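Local structure of PPR (Rhodospirillum centenum, 1MZU) at residues Glu60-Arg65 with Thr69-Cys74; Gly34-Asp39 with His45-Thr50; Gly82-Gly87 with Gly91-Arg96. The protein probably acts as a light-sensing histidine kinase that passes a signal by phosphorelay, the chain described here being its N-terminal photoactive yellow protein domain. One frame throughout, in Å; residues are numbered along the deposited sequence.

Interaction 1 of 3, residues Glu60-Arg65 with Thr69-Cys74; sequences ERVIGR and TEVAPC. With HC4 (4'-hydroxycinnamic acid), chain D.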
# COMPACT_ATOMS: atom_id res chain seq x y z
N GLU A 60 1.21 11.03 -9.23
CA GLU A 60 2.45 11.35 -9.94
C GLU A 60 3.69 11.77 -9.14
O GLU A 60 4.82 11.53 -9.57
CB GLU A 60 2.17 12.31 -11.09
CG GLU A 60 1.39 11.67 -12.25
CD GLU A 60 -0.11 11.50 -11.98
OE1 GLU A 60 -0.60 10.35 -11.98
OE2 GLU A 60 -0.81 12.53 -11.80
N ARG A 61 3.49 12.36 -7.97
CA ARG A 61 4.60 12.77 -7.10
C ARG A 61 4.94 11.65 -6.10
O ARG A 61 6.05 11.60 -5.56
CB ARG A 61 4.28 14.08 -6.36
CG ARG A 61 2.96 14.10 -5.60
CD ARG A 61 2.66 15.49 -5.03
NE ARG A 61 1.36 15.54 -4.36
CZ ARG A 61 1.14 15.20 -3.09
NH1 ARG A 61 2.13 14.77 -2.32
NH2 ARG A 61 -0.09 15.25 -2.59
N VAL A 62 4.00 10.72 -5.94
CA VAL A 62 4.12 9.58 -5.04
C VAL A 62 4.82 8.36 -5.69
O VAL A 62 5.53 7.63 -5.00
CB VAL A 62 2.70 9.26 -4.44
CG1 VAL A 62 2.65 7.94 -3.75
CG2 VAL A 62 2.34 10.33 -3.43
N ILE A 63 4.64 8.17 -7.00
CA ILE A 63 5.27 7.07 -7.74
C ILE A 63 6.78 7.32 -7.88
O ILE A 63 7.20 8.40 -8.32
CB ILE A 63 4.59 6.83 -9.13
CG1 ILE A 63 3.16 6.32 -8.91
CG2 ILE A 63 5.35 5.79 -9.95
CD1 ILE A 63 2.25 6.40 -10.13
N GLY A 64 7.56 6.33 -7.48
CA GLY A 64 9.01 6.43 -7.52
C GLY A 64 9.59 6.62 -6.13
O GLY A 64 10.78 6.42 -5.91
N ARG A 65 8.72 6.99 -5.18
CA ARG A 65 9.12 7.19 -3.79
C ARG A 65 8.81 5.95 -2.94
O ARG A 65 7.97 5.14 -3.31
CB ARG A 65 8.39 8.41 -3.21
CG ARG A 65 9.19 9.72 -3.16
CD ARG A 65 9.58 10.26 -4.54
NE ARG A 65 10.08 11.64 -4.46
CZ ARG A 65 11.32 11.99 -4.14
NH1 ARG A 65 12.24 11.07 -3.87
NH2 ARG A 65 11.64 13.28 -4.09
N THR A 69 9.33 4.54 4.10
CA THR A 69 10.25 5.56 4.61
C THR A 69 9.90 6.99 4.28
O THR A 69 10.25 7.88 5.04
CB THR A 69 11.71 5.30 4.15
OG1 THR A 69 11.80 5.42 2.73
CG2 THR A 69 12.18 3.92 4.59
N GLU A 70 9.22 7.20 3.14
CA GLU A 70 8.84 8.55 2.67
C GLU A 70 7.36 8.94 2.63
O GLU A 70 6.98 9.90 3.29
CB GLU A 70 9.46 8.82 1.28
CG GLU A 70 10.99 8.74 1.23
CD GLU A 70 11.56 8.77 -0.19
OE1 GLU A 70 11.26 7.86 -0.98
OE2 GLU A 70 12.31 9.72 -0.50
N VAL A 71 6.54 8.19 1.88
CA VAL A 71 5.10 8.50 1.73
C VAL A 71 4.21 8.20 2.93
O VAL A 71 3.38 9.03 3.30
CB VAL A 71 4.47 7.81 0.46
CG1 VAL A 71 3.04 8.33 0.21
CG2 VAL A 71 5.32 8.08 -0.76
N ALA A 72 4.41 7.04 3.55
CA ALA A 72 3.57 6.64 4.68
C ALA A 72 4.34 6.16 5.91
O ALA A 72 4.25 4.99 6.27
CB ALA A 72 2.60 5.56 4.20
N PRO A 73 5.05 7.08 6.60
CA PRO A 73 5.84 6.74 7.80
C PRO A 73 5.11 6.09 8.98
O PRO A 73 5.73 5.32 9.72
CB PRO A 73 6.47 8.07 8.19
CG PRO A 73 5.49 9.06 7.71
CD PRO A 73 5.15 8.54 6.35
N CYS A 74 3.80 6.34 9.12
CA CYS A 74 2.99 5.75 10.19
C CYS A 74 2.87 4.22 10.09
O CYS A 74 2.44 3.56 11.04
CB CYS A 74 1.64 6.45 10.33
SG CYS A 74 0.40 6.05 9.04
C1 HC4 D . 0.80 7.10 7.68
O1 HC4 D . 1.81 7.88 7.68
C2 HC4 D . -0.06 6.88 6.55
C3 HC4 D . 0.04 7.59 5.43
C1' HC4 D . -0.56 7.24 4.17
C2' HC4 D . -0.35 8.13 3.02
C3' HC4 D . -0.86 7.76 1.75
C4' HC4 D . -1.51 6.51 1.59
C5' HC4 D . -1.71 5.65 2.71
C6' HC4 D . -1.22 6.02 3.96
O4' HC4 D . -1.99 6.13 0.42

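Interaction 2 of 3, residues Gly34-Asp39 with His45-Thr50; sequences GAIQVD and HRYNRT. With HC4 (4'-hydroxycinnamic acid), chain D.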
# COMPACT_ATOMS: atom_id res chain seq x y z
N GLY A 34 -8.63 0.76 -2.12
CA GLY A 34 -7.40 1.44 -2.49
C GLY A 34 -6.37 0.38 -2.90
O GLY A 34 -6.37 -0.68 -2.31
N ALA A 35 -5.55 0.66 -3.91
CA ALA A 35 -4.55 -0.31 -4.38
C ALA A 35 -3.19 0.30 -4.70
O ALA A 35 -3.09 1.21 -5.54
CB ALA A 35 -5.11 -1.06 -5.60
N ILE A 36 -2.15 -0.19 -4.03
CA ILE A 36 -0.77 0.28 -4.20
C ILE A 36 0.18 -0.87 -4.52
O ILE A 36 0.16 -1.89 -3.82
CB ILE A 36 -0.22 0.96 -2.89
CG1 ILE A 36 -1.17 2.05 -2.40
CG2 ILE A 36 1.18 1.55 -3.14
CD1 ILE A 36 -1.18 2.28 -0.91
N GLN A 37 1.01 -0.71 -5.56
CA GLN A 37 2.01 -1.71 -5.93
C GLN A 37 3.37 -1.18 -5.57
O GLN A 37 3.74 -0.08 -5.97
CB GLN A 37 1.98 -2.03 -7.42
CG GLN A 37 2.84 -3.23 -7.82
CD GLN A 37 2.82 -3.49 -9.32
OE1 GLN A 37 2.23 -4.46 -9.78
NE2 GLN A 37 3.48 -2.62 -10.08
N VAL A 38 4.13 -1.99 -4.85
CA VAL A 38 5.47 -1.65 -4.41
C VAL A 38 6.44 -2.75 -4.78
O VAL A 38 6.03 -3.84 -5.16
CB VAL A 38 5.56 -1.45 -2.86
CG1 VAL A 38 4.87 -0.15 -2.43
CG2 VAL A 38 4.93 -2.65 -2.12
N ASP A 39 7.74 -2.46 -4.70
CA ASP A 39 8.73 -3.49 -4.92
C ASP A 39 9.24 -3.94 -3.56
O ASP A 39 8.72 -3.48 -2.54
CB ASP A 39 9.85 -3.09 -5.91
CG ASP A 39 10.60 -1.84 -5.52
OD1 ASP A 39 10.95 -1.09 -6.45
OD2 ASP A 39 10.88 -1.60 -4.32
N HIS A 45 5.24 1.73 -7.45
CA HIS A 45 5.19 1.57 -8.89
C HIS A 45 3.80 1.92 -9.43
O HIS A 45 3.69 2.57 -10.47
CB HIS A 45 5.68 0.18 -9.33
CG HIS A 45 7.16 -0.01 -9.14
ND1 HIS A 45 8.08 0.23 -10.14
CD2 HIS A 45 7.88 -0.39 -8.06
CE1 HIS A 45 9.30 0.02 -9.67
NE2 HIS A 45 9.21 -0.36 -8.41
N ARG A 46 2.75 1.53 -8.70
CA ARG A 46 1.37 1.85 -9.09
C ARG A 46 0.63 2.41 -7.89
O ARG A 46 0.80 1.92 -6.77
CB ARG A 46 0.60 0.63 -9.63
CG ARG A 46 1.18 -0.10 -10.84
CD ARG A 46 1.30 0.76 -12.09
NE ARG A 46 2.10 0.03 -13.08
CZ ARG A 46 3.38 0.26 -13.35
NH1 ARG A 46 4.05 1.23 -12.73
NH2 ARG A 46 4.03 -0.54 -14.19
N TYR A 47 -0.25 3.38 -8.14
CA TYR A 47 -1.02 4.05 -7.09
C TYR A 47 -2.35 4.49 -7.71
O TYR A 47 -2.37 5.44 -8.51
CB TYR A 47 -0.21 5.27 -6.60
CG TYR A 47 -0.65 5.89 -5.30
CD1 TYR A 47 -0.16 5.41 -4.07
CD2 TYR A 47 -1.56 6.97 -5.27
CE1 TYR A 47 -0.57 5.99 -2.83
CE2 TYR A 47 -1.98 7.55 -4.06
CZ TYR A 47 -1.49 7.06 -2.85
OH TYR A 47 -1.96 7.62 -1.68
N ASN A 48 -3.46 3.85 -7.32
CA ASN A 48 -4.78 4.20 -7.87
C ASN A 48 -5.48 5.45 -7.31
O ASN A 48 -5.04 6.01 -6.30
CB ASN A 48 -5.73 2.98 -7.93
CG ASN A 48 -6.38 2.62 -6.59
OD1 ASN A 48 -5.86 2.93 -5.53
ND2 ASN A 48 -7.52 1.95 -6.66
N ARG A 49 -6.56 5.87 -7.97
CA ARG A 49 -7.36 7.05 -7.62
C ARG A 49 -8.22 6.91 -6.36
O ARG A 49 -8.48 7.91 -5.68
CB ARG A 49 -8.24 7.46 -8.80
N THR A 50 -8.67 5.69 -6.07
CA THR A 50 -9.49 5.41 -4.88
C THR A 50 -8.65 5.66 -3.63
O THR A 50 -9.15 6.22 -2.65
CB THR A 50 -9.97 3.94 -4.85
OG1 THR A 50 -10.49 3.58 -6.13
CG2 THR A 50 -11.06 3.74 -3.79
C1 HC4 D . 0.80 7.10 7.68
O1 HC4 D . 1.81 7.88 7.68
C2 HC4 D . -0.06 6.88 6.55
C3 HC4 D . 0.04 7.59 5.43
C1' HC4 D . -0.56 7.24 4.17
C2' HC4 D . -0.35 8.13 3.02
C3' HC4 D . -0.86 7.76 1.75
C4' HC4 D . -1.51 6.51 1.59
C5' HC4 D . -1.71 5.65 2.71
C6' HC4 D . -1.22 6.02 3.96
O4' HC4 D . -1.99 6.13 0.42

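Interaction 3 of 3, residues Gly82-Gly87 with Gly91-Arg96; sequences GRFMDG and GTLDAR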
# COMPACT_ATOMS: atom_id res chain seq x y z
N GLY A 82 6.94 -4.36 9.25
CA GLY A 82 7.59 -5.58 9.73
C GLY A 82 6.96 -6.78 9.04
O GLY A 82 7.68 -7.66 8.56
N ARG A 83 5.63 -6.77 8.92
CA ARG A 83 4.86 -7.82 8.24
C ARG A 83 5.23 -7.88 6.75
O ARG A 83 5.31 -8.96 6.17
CB ARG A 83 3.37 -7.56 8.38
CG ARG A 83 2.63 -8.61 9.18
CD ARG A 83 1.28 -8.11 9.58
NE ARG A 83 0.48 -9.08 10.30
CZ ARG A 83 -0.42 -8.76 11.22
NH1 ARG A 83 -0.62 -7.49 11.57
NH2 ARG A 83 -1.19 -9.70 11.75
N PHE A 84 5.49 -6.71 6.17
CA PHE A 84 5.91 -6.60 4.76
C PHE A 84 7.30 -7.21 4.57
O PHE A 84 7.50 -8.02 3.66
CB PHE A 84 5.88 -5.13 4.27
CG PHE A 84 6.40 -4.95 2.86
CD1 PHE A 84 5.60 -5.29 1.76
CD2 PHE A 84 7.71 -4.46 2.62
CE1 PHE A 84 6.08 -5.16 0.44
CE2 PHE A 84 8.21 -4.32 1.29
CZ PHE A 84 7.38 -4.67 0.20
N MET A 85 8.25 -6.81 5.42
CA MET A 85 9.65 -7.28 5.38
C MET A 85 9.76 -8.79 5.52
O MET A 85 10.55 -9.42 4.81
CB MET A 85 10.50 -6.58 6.45
CG MET A 85 12.02 -6.91 6.43
SD MET A 85 12.51 -8.45 7.33
CE MET A 85 14.24 -8.66 6.85
N ASP A 86 8.97 -9.37 6.42
CA ASP A 86 8.93 -10.81 6.66
C ASP A 86 8.34 -11.57 5.49
O ASP A 86 8.78 -12.67 5.19
CB ASP A 86 8.14 -11.13 7.94
CG ASP A 86 8.91 -10.81 9.19
OD1 ASP A 86 10.14 -10.98 9.19
OD2 ASP A 86 8.28 -10.41 10.19
N GLY A 87 7.36 -10.95 4.83
CA GLY A 87 6.71 -11.55 3.67
C GLY A 87 7.62 -11.63 2.46
O GLY A 87 7.62 -12.65 1.76
N GLY A 91 9.51 -15.04 0.77
CA GLY A 91 9.00 -15.24 -0.57
C GLY A 91 7.50 -15.14 -0.75
O GLY A 91 7.02 -14.87 -1.85
N THR A 92 6.75 -15.35 0.34
CA THR A 92 5.29 -15.29 0.31
C THR A 92 4.74 -14.22 1.25
O THR A 92 4.86 -14.32 2.47
CB THR A 92 4.65 -16.66 0.69
OG1 THR A 92 5.21 -17.70 -0.12
CG2 THR A 92 3.13 -16.67 0.49
N LEU A 93 4.14 -13.19 0.66
CA LEU A 93 3.51 -12.11 1.42
C LEU A 93 2.01 -12.40 1.42
O LEU A 93 1.40 -12.55 0.36
CB LEU A 93 3.81 -10.73 0.80
CG LEU A 93 3.13 -9.50 1.43
CD1 LEU A 93 3.54 -9.33 2.88
CD2 LEU A 93 3.45 -8.25 0.64
N ASP A 94 1.45 -12.53 2.61
CA ASP A 94 0.03 -12.80 2.77
C ASP A 94 -0.40 -12.37 4.17
O ASP A 94 -0.19 -13.11 5.15
CB ASP A 94 -0.30 -14.27 2.55
CG ASP A 94 -1.72 -14.47 2.13
OD1 ASP A 94 -2.60 -14.56 3.02
OD2 ASP A 94 -1.97 -14.47 0.91
N ALA A 95 -1.02 -11.20 4.24
CA ALA A 95 -1.44 -10.64 5.51
C ALA A 95 -2.76 -9.90 5.39
O ALA A 95 -3.05 -9.30 4.35
CB ALA A 95 -0.37 -9.72 6.06
N ARG A 96 -3.53 -9.94 6.48
CA ARG A 96 -4.83 -9.28 6.58
C ARG A 96 -4.89 -8.80 8.03
O ARG A 96 -4.71 -9.59 8.96
CB ARG A 96 -5.95 -10.28 6.28
CG ARG A 96 -7.37 -9.69 6.26
CD ARG A 96 -8.41 -10.67 5.70
NE ARG A 96 -8.43 -11.97 6.37
CZ ARG A 96 -8.25 -13.15 5.76
NH1 ARG A 96 -8.06 -13.20 4.45
NH2 ARG A 96 -8.22 -14.27 6.48

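Interaction 1 of 3, residues Glu60-Arg65 with Thr69-Cys74
Val62 CG1 meets the fork of Val71, 4.0 Å from its CG1 and from its CG2, the two side chains crossing at about a right angle. Val71 CG1 stands anti to the backbone N (chi1 -171°), which leaves CG2, beside that N, to meet Arg65 CB as well, at 3.9 Å. Short beta-branched side chains fill the gap between the two helices with carbon alone, and Val62 also packs on Tyr47 and Ile44. Farther out, Glu70 lies across the aliphatic part of Arg65, with OE1 3.5 Å from Arg65 CG, and is held there because OE1 accepts the backbone N-H of Asn66. Arg65 NH1 and Glu70 OE2 form a long salt bridge of 3.6 Å, with guanidinium and carboxylate planes 85° apart. A type II turn, Val62 to Arg65, brings Arg65 round; Gly64 supplies its positive phi. From Val71 onward the chain lines the chromophore pocket: Cys74 SG is bonded to C1 of 4'-hydroxycinnamic acid as a thioester, and Cys74 N donates to its O1 (2.9 Å). Ala72 CB packs on the vinyl carbon C3 (3.5 Å). The charged ends of Arg65 and Glu70 probably attract without a directed bond, while the valines meet by apolar packing.

Interaction 2 of 3, residues Gly34-Asp39 with His45-Thr50
Gln37 and Arg46 are a hydrogen-bonded pair of the antiparallel beta hairpin that forms one side of the PAS-fold sheet, and a classic beta bulge sets His45 and Arg46 together opposite Gln37. Gln37 O accepts from His45 N, 2.8 Å away, and, weakly, from Arg46 N. Gln37 runs out extended beside Arg46; its NE2 touches Arg46 CG and lies over one face of the guanidinium, offset toward its rim. Arg46 bends at chi2 and returns NH1 to His45 O, 2.7 Å away. At the turn end, Asp39 OD1 takes the NE2 hydrogen of His45 at 2.7 Å, lying in the imidazole plane although the donor stands above the carboxylate; Asp39 OD2 is gripped by the N-H groups of Ser41 and Val43. On the other face Ile36 and Tyr47 point the same way, Ile36 CG1 3.9 Å from Tyr47 CD1, a hydrophobic rest for a ring that meets O4' of 4'-hydroxycinnamic acid at its edge, Tyr47 OH lying 2.6 Å from O4' and also bonding Ser55 OG. Asn48 is the N-cap of helix 49-55, its OD1 taking a weak bond from Glu51 N. With chi1 at 79°, its amide turns toward the edge of strand 34-39, where OD1 meets Ala35 N, while ND2 donates to Phe28 O. Were an alanine here, the N-H of Ala35 would probably lose its acceptor, Glu51 N its weak cap and Phe28 O its donor. The Ala35 N-H bond is straight, 166° at the hydrogen, yet the donor stands 50° out of the amide carbonyl plane of Asn48, 2.8 Å from OD1.

Interaction 3 of 3, residues Gly82-Gly87 with Gly91-Arg96
Leu93 lies against the turn of helix that holds Gly87, where helix 78-89 of the PAS fold gives way to edge strand 94-102 through a short connection. Gly87 and Leu93 have the most surface buried here, and their CA atoms come within 4.0 Å. A side chain on Gly87 would point straight at Leu93, and a beta carbon would clash with CD1, so glycine suits the place. The two branches of Leu93 divide the work. With CG anti to the backbone N (chi1 176°), CD1 lies over the helix backbone, 3.8 Å from Arg83 O and 3.9 Å from Gly87 CA, while CD2 goes to the ring of Phe84, 3.8 Å from its CD1. Leucine and phenylalanine cross obliquely, and Met114 of strand 107-116 touches both, joining the contact to the sheet. Leu93 N and Gly91 O are engaged by the side-chain amide of Asn116. Gly91, with phi of 83°, leaves the helix with a backbone twist that glycine adopts easily. At the outer end, the small side chain of Ala95 lets Arg83 CD pass by at 4.2 Å from its CB, and Arg83 NH1 makes a weak bond to Ala79 O. At the Gly87 end, a CA-H...O contact brings Gly87 CA to 3.5 Å from Thr92 O, with 126° at the hydrogen.

How the interactions relate
Interaction 2 is the buried one, a backbone-bonded hairpin at one edge of the sheet, whereas interactions 1 and 3 are partly buried and rely mainly on side-chain packing at helix ends. Interaction 1 leans on the hairpin: Val62 CG1 lies 3.8 Å from Tyr47 CD1, and both contacts reach the chromophore, one through its thioester end and the other through its phenolic oxygen. Interaction 3 lies on the far edge strand and keeps away from the pocket, yet Phe84 CZ comes 3.3 Å from Asp39 O. Interactions 1 and 3 do not touch. Polar bonding dominates in the hairpin, charge attraction is added at the surface of interaction 1, and interaction 3 relies on Leu93 packing against Phe84 and Gly87.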